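Local coordinates for protein poly A polymerase (Aquifex aeolicus, PDB 4WBY) that adds the terminal adenosine to tRNA ending in CC, using ATP and magnesium, and so completes the CCA end, at residues R1-V5 / D133-L137; L111-I116 / I138-G142; V193-K199 / Y229-I235; L314-K319 / L342-L348. One frame throughout, in Å; residues are numbered along the deposited sequence.

Interaction 1 of 4, residues R1-V5 / D133-L137. With SO4 (sulfate ion), chain C.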
# COMPACT_ATOMS: atom_id res chain seq x y z
N ARG A 1 0.62 -7.96 -31.03
CA ARG A 1 1.13 -9.03 -30.18
C ARG A 1 -0.00 -9.69 -29.41
O ARG A 1 -1.00 -9.04 -29.10
CB ARG A 1 2.18 -8.50 -29.20
CG ARG A 1 3.33 -7.74 -29.83
CD ARG A 1 4.38 -7.38 -28.80
NE ARG A 1 5.39 -6.49 -29.37
CZ ARG A 1 6.38 -6.91 -30.15
NH1 ARG A 1 6.50 -8.21 -30.41
NH2 ARG A 1 7.25 -6.05 -30.66
N LYS A 2 0.16 -10.97 -29.11
CA LYS A 2 -0.81 -11.68 -28.28
C LYS A 2 -0.16 -12.29 -27.04
O LYS A 2 1.00 -12.67 -27.05
CB LYS A 2 -1.51 -12.79 -29.08
CG LYS A 2 -2.42 -12.26 -30.17
CD LYS A 2 -3.19 -13.39 -30.83
CE LYS A 2 -4.22 -12.85 -31.81
NZ LYS A 2 -4.86 -13.94 -32.59
N ILE A 3 -0.93 -12.39 -25.97
CA ILE A 3 -0.49 -13.20 -24.85
C ILE A 3 -1.51 -14.29 -24.58
O ILE A 3 -2.65 -14.21 -25.01
CB ILE A 3 -0.27 -12.38 -23.57
CG1 ILE A 3 -1.15 -11.14 -23.55
CG2 ILE A 3 1.19 -12.01 -23.41
CD1 ILE A 3 -2.59 -11.44 -23.29
N LYS A 4 -1.08 -15.32 -23.86
CA LYS A 4 -2.03 -16.27 -23.32
C LYS A 4 -2.60 -15.68 -22.04
O LYS A 4 -1.89 -15.11 -21.22
CB LYS A 4 -1.39 -17.64 -23.06
CG LYS A 4 -0.82 -18.30 -24.31
CD LYS A 4 -1.90 -18.56 -25.35
CE LYS A 4 -1.29 -19.12 -26.63
NZ LYS A 4 -0.44 -20.31 -26.37
N VAL A 5 -3.91 -15.81 -21.89
CA VAL A 5 -4.58 -15.37 -20.69
C VAL A 5 -4.22 -16.36 -19.57
O VAL A 5 -4.19 -17.57 -19.80
CB VAL A 5 -6.11 -15.29 -20.92
CG1 VAL A 5 -6.85 -14.93 -19.66
CG2 VAL A 5 -6.41 -14.29 -22.04
N ASP A 133 -10.10 -11.69 -31.95
CA ASP A 133 -8.70 -11.34 -31.68
C ASP A 133 -8.34 -11.64 -30.23
O ASP A 133 -7.60 -10.90 -29.59
CB ASP A 133 -8.44 -9.86 -32.00
CG ASP A 133 -9.15 -8.92 -31.05
OD1 ASP A 133 -10.14 -9.34 -30.41
OD2 ASP A 133 -8.69 -7.76 -30.92
N TYR A 134 -8.85 -12.75 -29.73
CA TYR A 134 -8.68 -13.11 -28.33
C TYR A 134 -7.22 -13.15 -27.90
O TYR A 134 -6.39 -13.79 -28.54
CB TYR A 134 -9.33 -14.46 -28.07
CG TYR A 134 -9.33 -14.87 -26.62
CD1 TYR A 134 -8.31 -15.67 -26.11
CD2 TYR A 134 -10.35 -14.47 -25.76
CE1 TYR A 134 -8.31 -16.06 -24.78
CE2 TYR A 134 -10.36 -14.86 -24.44
CZ TYR A 134 -9.34 -15.66 -23.95
OH TYR A 134 -9.36 -16.06 -22.64
N GLY A 135 -6.92 -12.45 -26.80
CA GLY A 135 -5.58 -12.42 -26.24
C GLY A 135 -4.68 -11.33 -26.82
O GLY A 135 -3.54 -11.20 -26.40
N THR A 136 -5.19 -10.53 -27.76
CA THR A 136 -4.39 -9.44 -28.33
C THR A 136 -4.07 -8.39 -27.28
O THR A 136 -4.95 -7.90 -26.57
CB THR A 136 -5.11 -8.77 -29.51
OG1 THR A 136 -5.31 -9.74 -30.54
CG2 THR A 136 -4.31 -7.62 -30.06
N LEU A 137 -2.78 -8.04 -27.18
CA LEU A 137 -2.35 -6.96 -26.30
C LEU A 137 -2.55 -5.65 -27.03
O LEU A 137 -1.94 -5.41 -28.08
CB LEU A 137 -0.89 -7.13 -25.89
CG LEU A 137 -0.31 -6.05 -24.97
CD1 LEU A 137 -0.98 -6.04 -23.61
CD2 LEU A 137 1.18 -6.28 -24.82
S SO4 C . 6.03 -2.72 -29.32
O1 SO4 C . 6.68 -1.87 -28.33
O2 SO4 C . 7.02 -3.20 -30.28
O3 SO4 C . 5.01 -1.93 -30.01
O4 SO4 C . 5.40 -3.86 -28.64
O HOH W 1 -1.06 -5.84 -30.64
O HOH W 2 -6.27 -15.24 -30.73
O HOH W 3 -4.28 -15.59 -27.62
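Two backbone hydrogen bonds fasten the N-terminal residues 1-5 to the loop 133-137: Leu137 N gives its hydrogen to Arg1 O at 2.8 Å, and Ile3 N to Gly135 O at 2.9 Å. Between them Lys2 and Thr136 form a single beta bridge, with CA-H...O contacts beside the stronger bonds. Water adds to the join, one molecule linking Arg1 N to Leu137 O and another Lys2 NZ to Tyr134 O. Arg1 turns its guanidinium edge to a sulfate ion, probably from the crystallisation liquor, NE reaching O4 at 2.7 Å and NH2 reaching O2 at 2.9 Å. Within the loop, a type II turn from Asp133 to Thr136, Asp133 O takes both Thr136 N and OG1 from the same face of its plane. Lys2, extended beyond CG, passes obliquely over Thr136, its CE 3.5 Å from OG1. Val5 CG2 rests 3.8 Å from Tyr134 CZ, the two side chains crossing near a right angle; Tyr134 OH is bonded to Glu10 of helix 7-22. Since main-chain atoms make the direct bonds, the pairing beside edge strand 137-138 of the head sheet needs no particular side chain, except at Gly135, where a CB would run into Ile3 O.

Interaction 2 of 4, residues L111-I116 / I138-G142; sequences LKEDLI and IDYFG
Aromatic contacts dominate where Tyr140 and Phe141 meet the helix 111-116. Lys112 lays its aliphatic chain obliquely across one face of the Tyr140 ring in a CH-pi contact, with CG 3.9 Å from the ring centroid and 17° off its normal. The lysine chain can run along the ring because CG stands opposite the backbone N (chi1 -177°) and every later torsion is extended. Leu115 approaches the same ring differently, bringing CD1 to its edge, 4.0 Å from Tyr140 CD2. Phe141 points its far rim into the helix: Lys112 O and Leu115 CB lie at the ring edge in its plane, while Ile116 CB comes in obliquely, 3.5 Å from CZ. One face of the phenyl ring is covered by Tyr140 CB, 3.4 Å above its plane. An alanine at Phe141 is likely to open a gap beside Leu115 and Ile116 and leave Tyr140 CB without its cover.

The contact belongs to the nucleotidyltransferase head domain, where the chain leaving edge strand 137-138 turns across this short helix before helix 143-149 begins; Arg118, an ATP-binding residue, follows closely in sequence.

Purely aliphatic packing is seen at Leu111 and Ile138, which meet tip to tip through CD2 and CD1 at 3.7 Å. Polar linkage is by water, a single molecule standing 3.1 Å from Lys112 N, whose hydrogen it accepts, and 3.0 Å from Tyr140 OH.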
# COMPACT_ATOMS: atom_id res chain seq x y z
N LEU A 111 -12.48 2.29 -26.43
CA LEU A 111 -11.45 1.79 -25.53
C LEU A 111 -10.25 2.74 -25.47
O LEU A 111 -9.74 3.03 -24.39
CB LEU A 111 -10.99 0.40 -25.96
CG LEU A 111 -9.83 -0.20 -25.17
CD1 LEU A 111 -10.24 -0.51 -23.73
CD2 LEU A 111 -9.33 -1.44 -25.86
N LYS A 112 -9.81 3.23 -26.63
CA LYS A 112 -8.62 4.09 -26.66
C LYS A 112 -8.84 5.35 -25.83
O LYS A 112 -7.94 5.80 -25.12
CB LYS A 112 -8.25 4.45 -28.11
CG LYS A 112 -6.97 5.27 -28.25
CD LYS A 112 -6.55 5.39 -29.71
CE LYS A 112 -5.27 6.19 -29.88
NZ LYS A 112 -4.95 6.43 -31.32
N GLU A 113 -10.04 5.91 -25.91
CA GLU A 113 -10.38 7.08 -25.12
C GLU A 113 -10.42 6.76 -23.63
O GLU A 113 -10.04 7.59 -22.79
CB GLU A 113 -11.72 7.65 -25.57
CG GLU A 113 -11.63 8.33 -26.93
CD GLU A 113 -12.96 8.82 -27.43
OE1 GLU A 113 -13.93 8.03 -27.45
OE2 GLU A 113 -13.04 10.01 -27.81
N ASP A 114 -10.86 5.55 -23.29
CA ASP A 114 -10.86 5.12 -21.90
C ASP A 114 -9.45 4.87 -21.36
O ASP A 114 -9.17 5.06 -20.18
CB ASP A 114 -11.69 3.84 -21.76
CG ASP A 114 -11.79 3.38 -20.33
OD1 ASP A 114 -10.96 2.54 -19.93
OD2 ASP A 114 -12.71 3.84 -19.61
N LEU A 115 -8.55 4.43 -22.23
CA LEU A 115 -7.19 4.14 -21.80
C LEU A 115 -6.34 5.40 -21.68
O LEU A 115 -5.51 5.51 -20.78
CB LEU A 115 -6.53 3.15 -22.76
CG LEU A 115 -7.17 1.76 -22.81
CD1 LEU A 115 -6.48 0.92 -23.86
CD2 LEU A 115 -7.05 1.11 -21.45
N ILE A 116 -6.54 6.35 -22.59
CA ILE A 116 -5.65 7.50 -22.68
C ILE A 116 -5.85 8.44 -21.48
O ILE A 116 -5.02 9.30 -21.21
CB ILE A 116 -5.87 8.27 -24.00
CG1 ILE A 116 -4.64 9.12 -24.36
CG2 ILE A 116 -7.13 9.11 -23.95
CD1 ILE A 116 -4.75 9.78 -25.73
N ILE A 138 -3.42 -4.81 -26.49
CA ILE A 138 -3.73 -3.51 -27.06
C ILE A 138 -2.90 -2.48 -26.32
O ILE A 138 -3.09 -2.24 -25.13
CB ILE A 138 -5.23 -3.20 -26.95
CG1 ILE A 138 -6.03 -4.26 -27.71
CG2 ILE A 138 -5.53 -1.80 -27.48
CD1 ILE A 138 -7.49 -4.27 -27.38
N ASP A 139 -1.95 -1.90 -27.04
CA ASP A 139 -0.95 -1.02 -26.45
C ASP A 139 -0.77 0.18 -27.36
O ASP A 139 0.03 0.14 -28.30
CB ASP A 139 0.36 -1.79 -26.25
CG ASP A 139 1.45 -0.94 -25.66
OD1 ASP A 139 1.16 0.17 -25.14
OD2 ASP A 139 2.60 -1.40 -25.72
N TYR A 140 -1.57 1.21 -27.11
CA TYR A 140 -1.56 2.42 -27.93
C TYR A 140 -0.45 3.39 -27.61
O TYR A 140 -0.11 4.24 -28.43
CB TYR A 140 -2.88 3.18 -27.80
CG TYR A 140 -4.11 2.45 -28.30
CD1 TYR A 140 -4.25 2.14 -29.65
CD2 TYR A 140 -5.14 2.12 -27.44
CE1 TYR A 140 -5.38 1.49 -30.11
CE2 TYR A 140 -6.28 1.47 -27.89
CZ TYR A 140 -6.39 1.15 -29.23
OH TYR A 140 -7.51 0.51 -29.69
N PHE A 141 0.11 3.29 -26.40
CA PHE A 141 0.89 4.39 -25.85
C PHE A 141 2.30 4.01 -25.42
O PHE A 141 2.96 4.77 -24.71
CB PHE A 141 0.14 5.01 -24.67
CG PHE A 141 -1.31 5.26 -24.97
CD1 PHE A 141 -1.68 6.18 -25.93
CD2 PHE A 141 -2.30 4.56 -24.30
CE1 PHE A 141 -3.01 6.41 -26.21
CE2 PHE A 141 -3.64 4.78 -24.58
CZ PHE A 141 -3.99 5.71 -25.54
N GLY A 142 2.77 2.87 -25.88
CA GLY A 142 4.14 2.45 -25.61
C GLY A 142 4.35 1.83 -24.25
O GLY A 142 5.44 1.92 -23.68
O HOH W 4 -10.16 1.93 -29.37

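Interaction 3 of 4, residues V193-K199 / Y229-I235; sequences VNLGLLK and YRVLEEI
Glu234 and Lys199 meet at the polar side of this contact, where water does most of the bonding. One water donates to Val193 O at 2.8 Å and to Glu234 OE1 at 2.7 Å, and accepts from Lys199 N at 3.2 Å. It thereby ties the carboxylate to the end of helix 183-194 and to the chain beyond it. Val193 O also receives Gly196 N, part of the Schellman motif that closes this helix; Gly196, at positive phi, is the residue through which the chain turns away. Helix 219-228 ends in the same way, with Arg230 as its positive-phi residue, so the contact joins two helix C-terminal turns.

Glu234 O accepts a weak bond from Lys199 NZ at 3.4 Å. Two further waters lie at the same carbonyl, one between it and Leu198 O, although the full set of their bonds is uncertain. Bends at chi3 and chi4 fold the lysine chain back over Glu234, bringing CE within 3.5 Å of OE1, yet NZ stays 4.1 Å from that oxygen, beyond a salt bridge.

Under this polar layer, Leu198 CD2 packs 3.7 Å from Val231 CB and also meets Glu234 CB, its side chain slanting across both partners. Val193 CG1 lies against Glu234 CG and Tyr229 O. Helix 165-177 lines the apolar side, Leu168 of the ATP-binding segment touching Val231. Opposite charges here are likely to attract at a distance, but the carboxylate's link to the opposing backbone runs through water.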
# COMPACT_ATOMS: atom_id res chain seq x y z
N VAL A 193 5.11 20.27 -8.75
CA VAL A 193 5.40 20.51 -7.34
C VAL A 193 5.78 21.98 -7.15
O VAL A 193 5.25 22.67 -6.27
CB VAL A 193 6.52 19.59 -6.81
CG1 VAL A 193 6.93 20.00 -5.40
CG2 VAL A 193 6.06 18.13 -6.83
N ASN A 194 6.66 22.49 -8.01
CA ASN A 194 7.16 23.85 -7.84
C ASN A 194 6.06 24.90 -8.00
O ASN A 194 6.08 25.93 -7.33
CB ASN A 194 8.29 24.15 -8.82
CG ASN A 194 9.17 25.29 -8.36
OD1 ASN A 194 9.06 26.42 -8.84
ND2 ASN A 194 10.06 25.00 -7.42
N LEU A 195 5.12 24.62 -8.90
CA LEU A 195 4.01 25.53 -9.19
C LEU A 195 2.98 25.59 -8.06
O LEU A 195 2.09 26.43 -8.08
CB LEU A 195 3.30 25.13 -10.49
CG LEU A 195 4.00 25.49 -11.80
CD1 LEU A 195 3.37 24.69 -12.94
CD2 LEU A 195 3.91 27.00 -12.06
N GLY A 196 3.10 24.69 -7.09
CA GLY A 196 2.17 24.64 -5.97
C GLY A 196 0.98 23.74 -6.21
O GLY A 196 0.04 23.75 -5.42
N LEU A 197 1.00 22.95 -7.27
CA LEU A 197 -0.19 22.20 -7.65
C LEU A 197 -0.49 21.06 -6.68
O LEU A 197 -1.64 20.66 -6.53
CB LEU A 197 -0.05 21.67 -9.07
CG LEU A 197 0.25 22.75 -10.11
CD1 LEU A 197 0.24 22.16 -11.51
CD2 LEU A 197 -0.73 23.92 -10.00
N LEU A 198 0.53 20.55 -6.03
CA LEU A 198 0.34 19.46 -5.11
C LEU A 198 -0.30 20.00 -3.84
O LEU A 198 -1.23 19.41 -3.29
CB LEU A 198 1.68 18.78 -4.82
CG LEU A 198 1.70 17.50 -4.00
CD1 LEU A 198 0.86 16.44 -4.65
CD2 LEU A 198 3.15 17.05 -3.81
N LYS A 199 0.20 21.14 -3.39
CA LYS A 199 -0.27 21.74 -2.15
C LYS A 199 -1.77 22.05 -2.23
O LYS A 199 -2.48 22.00 -1.23
CB LYS A 199 0.52 23.01 -1.84
CG LYS A 199 0.10 23.72 -0.57
CD LYS A 199 1.03 24.88 -0.26
CE LYS A 199 2.42 24.38 0.07
NZ LYS A 199 2.41 23.51 1.28
N TYR A 229 11.79 14.42 -4.50
CA TYR A 229 10.92 15.34 -5.22
C TYR A 229 10.15 16.29 -4.30
O TYR A 229 9.28 17.04 -4.75
CB TYR A 229 9.97 14.55 -6.13
CG TYR A 229 10.75 13.85 -7.21
CD1 TYR A 229 11.40 14.58 -8.20
CD2 TYR A 229 10.87 12.47 -7.23
CE1 TYR A 229 12.15 13.94 -9.19
CE2 TYR A 229 11.60 11.82 -8.21
CZ TYR A 229 12.25 12.56 -9.19
OH TYR A 229 12.98 11.91 -10.16
N ARG A 230 10.51 16.27 -3.02
CA ARG A 230 10.04 17.26 -2.04
C ARG A 230 8.53 17.30 -1.89
O ARG A 230 7.93 18.37 -1.74
CB ARG A 230 10.55 18.66 -2.41
CG ARG A 230 12.06 18.73 -2.60
CD ARG A 230 12.48 20.12 -3.05
NE ARG A 230 13.89 20.18 -3.41
CZ ARG A 230 14.87 20.49 -2.56
NH1 ARG A 230 14.58 20.75 -1.29
NH2 ARG A 230 16.13 20.53 -2.97
N VAL A 231 7.89 16.13 -1.90
CA VAL A 231 6.44 16.13 -1.91
C VAL A 231 5.81 16.25 -0.52
O VAL A 231 4.78 16.90 -0.39
CB VAL A 231 5.88 14.87 -2.61
CG1 VAL A 231 6.44 14.75 -4.03
CG2 VAL A 231 6.18 13.63 -1.83
N LEU A 232 6.41 15.67 0.53
CA LEU A 232 5.77 15.67 1.85
C LEU A 232 5.70 17.08 2.44
O LEU A 232 4.78 17.40 3.19
CB LEU A 232 6.48 14.74 2.82
CG LEU A 232 6.32 13.24 2.54
CD1 LEU A 232 7.20 12.42 3.46
CD2 LEU A 232 4.85 12.83 2.66
N GLU A 233 6.67 17.91 2.06
CA GLU A 233 6.70 19.30 2.50
C GLU A 233 5.49 20.09 2.00
O GLU A 233 5.12 21.12 2.58
CB GLU A 233 8.00 19.97 2.03
CG GLU A 233 9.27 19.39 2.65
CD GLU A 233 9.89 18.23 1.86
OE1 GLU A 233 9.16 17.51 1.13
OE2 GLU A 233 11.12 18.05 1.98
N GLU A 234 4.86 19.60 0.93
CA GLU A 234 3.69 20.23 0.35
C GLU A 234 2.39 19.76 0.99
O GLU A 234 1.33 20.33 0.73
CB GLU A 234 3.61 19.93 -1.16
CG GLU A 234 4.81 20.40 -1.94
CD GLU A 234 4.97 21.89 -1.86
OE1 GLU A 234 4.09 22.60 -2.40
OE2 GLU A 234 5.96 22.35 -1.25
N ILE A 235 2.48 18.70 1.79
CA ILE A 235 1.28 18.02 2.28
C ILE A 235 1.16 18.08 3.80
O ILE A 235 0.09 18.39 4.34
CB ILE A 235 1.27 16.55 1.83
CG1 ILE A 235 1.32 16.48 0.30
CG2 ILE A 235 0.02 15.84 2.34
CD1 ILE A 235 1.47 15.07 -0.23
O HOH W 5 3.05 21.73 -4.78
O HOH W 6 -1.06 19.12 -0.33
O HOH W 7 -1.06 20.89 1.68

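Interaction 4 of 4, residues L314-K319 / L342-L348; sequences LKEELK and LMLEEEL. With SO4 (sulfate ion), chain B.
Helix packing in the all-helical C-terminal part of the chain, away from the ATP and magnesium sites, brings helix 311-320 against the turn that joins helices 336-342 and 349-359. Leu348 is central to it. Its CD2 touches Lys319 CG at 3.7 Å and Leu318 CB at 4.0 Å, while CD1 lies 3.9 Å from Lys315 CG. Leu342 extends the apolar layer, its CD1 meeting Leu314 CD2 at 4.0 Å with the side chains nearly perpendicular; Ile352 also packs on Leu342 and Leu318.

Two lysines border this layer. Lys319 forms a salt bridge from NZ to Glu347 OE2 at 2.9 Å, on the anti lone pair, away from the other carboxylate oxygen; a turn at chi4 (58°) swings the ammonium toward it. A methionine in place of Lys319 would probably leave the Glu347 carboxylate without its charged mate. Lys315 carries its CD past Glu345 CD at 3.8 Å, then gives NZ to O2 of a sulfate, probably from the crystallisation liquor, at 3.0 Å; Glu345 OE2 lies 4.1 Å from NZ, beyond a salt bridge. Both lysines thus pack through their methylenes while their ammonium groups stay at the rim, where Lys319 pairs with Glu347 and Lys315 holds a sulfate.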
# COMPACT_ATOMS: atom_id res chain seq x y z
N LEU A 314 10.49 5.76 29.37
CA LEU A 314 10.61 4.31 29.28
C LEU A 314 12.01 3.91 28.84
O LEU A 314 12.57 2.95 29.36
CB LEU A 314 9.57 3.73 28.33
CG LEU A 314 9.69 2.22 28.10
CD1 LEU A 314 9.42 1.45 29.38
CD2 LEU A 314 8.76 1.78 26.98
N LYS A 315 12.56 4.63 27.87
CA LYS A 315 13.92 4.35 27.40
C LYS A 315 14.91 4.45 28.55
O LYS A 315 15.79 3.61 28.69
CB LYS A 315 14.32 5.32 26.28
CG LYS A 315 13.65 5.05 24.95
CD LYS A 315 14.19 6.00 23.89
CE LYS A 315 13.76 7.44 24.15
NZ LYS A 315 14.17 8.35 23.03
N GLU A 316 14.77 5.48 29.38
CA GLU A 316 15.64 5.64 30.53
C GLU A 316 15.44 4.51 31.55
O GLU A 316 16.42 3.99 32.09
CB GLU A 316 15.40 7.00 31.18
CG GLU A 316 16.36 7.32 32.32
CD GLU A 316 17.81 7.38 31.88
OE1 GLU A 316 18.07 7.68 30.70
OE2 GLU A 316 18.69 7.12 32.73
N GLU A 317 14.19 4.13 31.82
CA GLU A 317 13.92 3.07 32.78
C GLU A 317 14.47 1.74 32.29
O GLU A 317 14.99 0.96 33.08
CB GLU A 317 12.42 2.93 33.04
CG GLU A 317 11.84 3.98 33.96
CD GLU A 317 10.56 3.51 34.63
OE1 GLU A 317 9.48 4.03 34.28
OE2 GLU A 317 10.64 2.63 35.51
N LEU A 318 14.36 1.50 30.99
CA LEU A 318 14.84 0.26 30.41
C LEU A 318 16.37 0.21 30.47
O LEU A 318 16.95 -0.84 30.73
CB LEU A 318 14.35 0.11 28.97
CG LEU A 318 14.15 -1.31 28.44
CD1 LEU A 318 13.13 -2.06 29.28
CD2 LEU A 318 13.71 -1.25 26.99
N LYS A 319 17.00 1.36 30.23
CA LYS A 319 18.45 1.47 30.37
C LYS A 319 18.90 1.08 31.78
O LYS A 319 19.85 0.31 31.94
CB LYS A 319 18.92 2.89 30.06
CG LYS A 319 18.93 3.26 28.58
CD LYS A 319 19.30 4.73 28.39
CE LYS A 319 19.40 5.10 26.92
NZ LYS A 319 18.13 4.82 26.19
N LEU A 342 11.70 0.62 20.07
CA LEU A 342 12.74 0.56 21.09
C LEU A 342 14.02 -0.06 20.53
O LEU A 342 15.12 0.27 20.97
CB LEU A 342 12.26 -0.22 22.32
CG LEU A 342 11.32 0.56 23.25
CD1 LEU A 342 10.57 -0.39 24.16
CD2 LEU A 342 12.07 1.60 24.07
N MET A 343 13.88 -0.95 19.55
CA MET A 343 15.04 -1.59 18.94
C MET A 343 15.85 -0.64 18.06
O MET A 343 16.93 -1.01 17.60
CB MET A 343 14.61 -2.80 18.13
CG MET A 343 14.17 -3.95 19.02
SD MET A 343 13.73 -5.43 18.10
CE MET A 343 15.28 -5.82 17.30
N LEU A 344 15.34 0.56 17.83
CA LEU A 344 16.11 1.60 17.14
C LEU A 344 17.15 2.23 18.06
O LEU A 344 18.04 2.95 17.60
CB LEU A 344 15.19 2.68 16.59
CG LEU A 344 14.13 2.18 15.61
CD1 LEU A 344 13.18 3.29 15.20
CD2 LEU A 344 14.81 1.58 14.38
N GLU A 345 17.02 1.97 19.36
CA GLU A 345 18.01 2.42 20.33
C GLU A 345 19.03 1.31 20.53
O GLU A 345 18.71 0.27 21.10
CB GLU A 345 17.35 2.78 21.66
CG GLU A 345 16.10 3.63 21.52
CD GLU A 345 16.39 5.02 21.01
OE1 GLU A 345 17.49 5.53 21.31
OE2 GLU A 345 15.53 5.60 20.32
N GLU A 346 20.25 1.54 20.06
CA GLU A 346 21.26 0.48 20.04
C GLU A 346 21.51 -0.13 21.42
O GLU A 346 21.73 -1.33 21.55
CB GLU A 346 22.57 1.01 19.45
CG GLU A 346 23.66 -0.05 19.29
CD GLU A 346 23.28 -1.15 18.30
OE1 GLU A 346 22.33 -0.95 17.50
OE2 GLU A 346 23.94 -2.21 18.32
N GLU A 347 21.44 0.71 22.46
CA GLU A 347 21.69 0.26 23.82
C GLU A 347 20.54 -0.57 24.39
O GLU A 347 20.71 -1.26 25.40
CB GLU A 347 21.97 1.47 24.73
CG GLU A 347 20.77 2.40 24.92
CD GLU A 347 20.49 3.29 23.71
OE1 GLU A 347 21.23 3.21 22.71
OE2 GLU A 347 19.51 4.07 23.77
N LEU A 348 19.39 -0.51 23.74
CA LEU A 348 18.21 -1.22 24.22
C LEU A 348 17.89 -2.44 23.36
O LEU A 348 17.10 -3.30 23.77
CB LEU A 348 16.99 -0.28 24.24
CG LEU A 348 17.10 0.96 25.12
CD1 LEU A 348 15.80 1.76 25.09
CD2 LEU A 348 17.48 0.58 26.56
S SO4 B . 14.38 11.75 25.70
O1 SO4 B . 14.97 12.79 24.87
O2 SO4 B . 14.62 10.45 25.08
O3 SO4 B . 14.95 11.76 27.04
O4 SO4 B . 12.94 11.96 25.82

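In the fold
Along the chain, interactions 1 and 2 alternate their segments, whereas interactions 3 and 4 follow in series. The first two belong to the head region: their segments adjoin at residues 137 and 138 in the edge strand of the seven-stranded sheet, with centres 15 Å apart. Interaction 3 links the ends of helices 183-194 and 219-228, its centre 29 Å from that of interaction 2. Interaction 4 lies among helices 311-320, 336-342 and 349-359. Its centre is 36 Å from that of interaction 3 and 57 Å from that of interaction 1, across the chain's centre. Consistent with the elongated, seahorse-like shape, the head and the successive helical parts each have contacts of their own, none touching the next except through the shared strand.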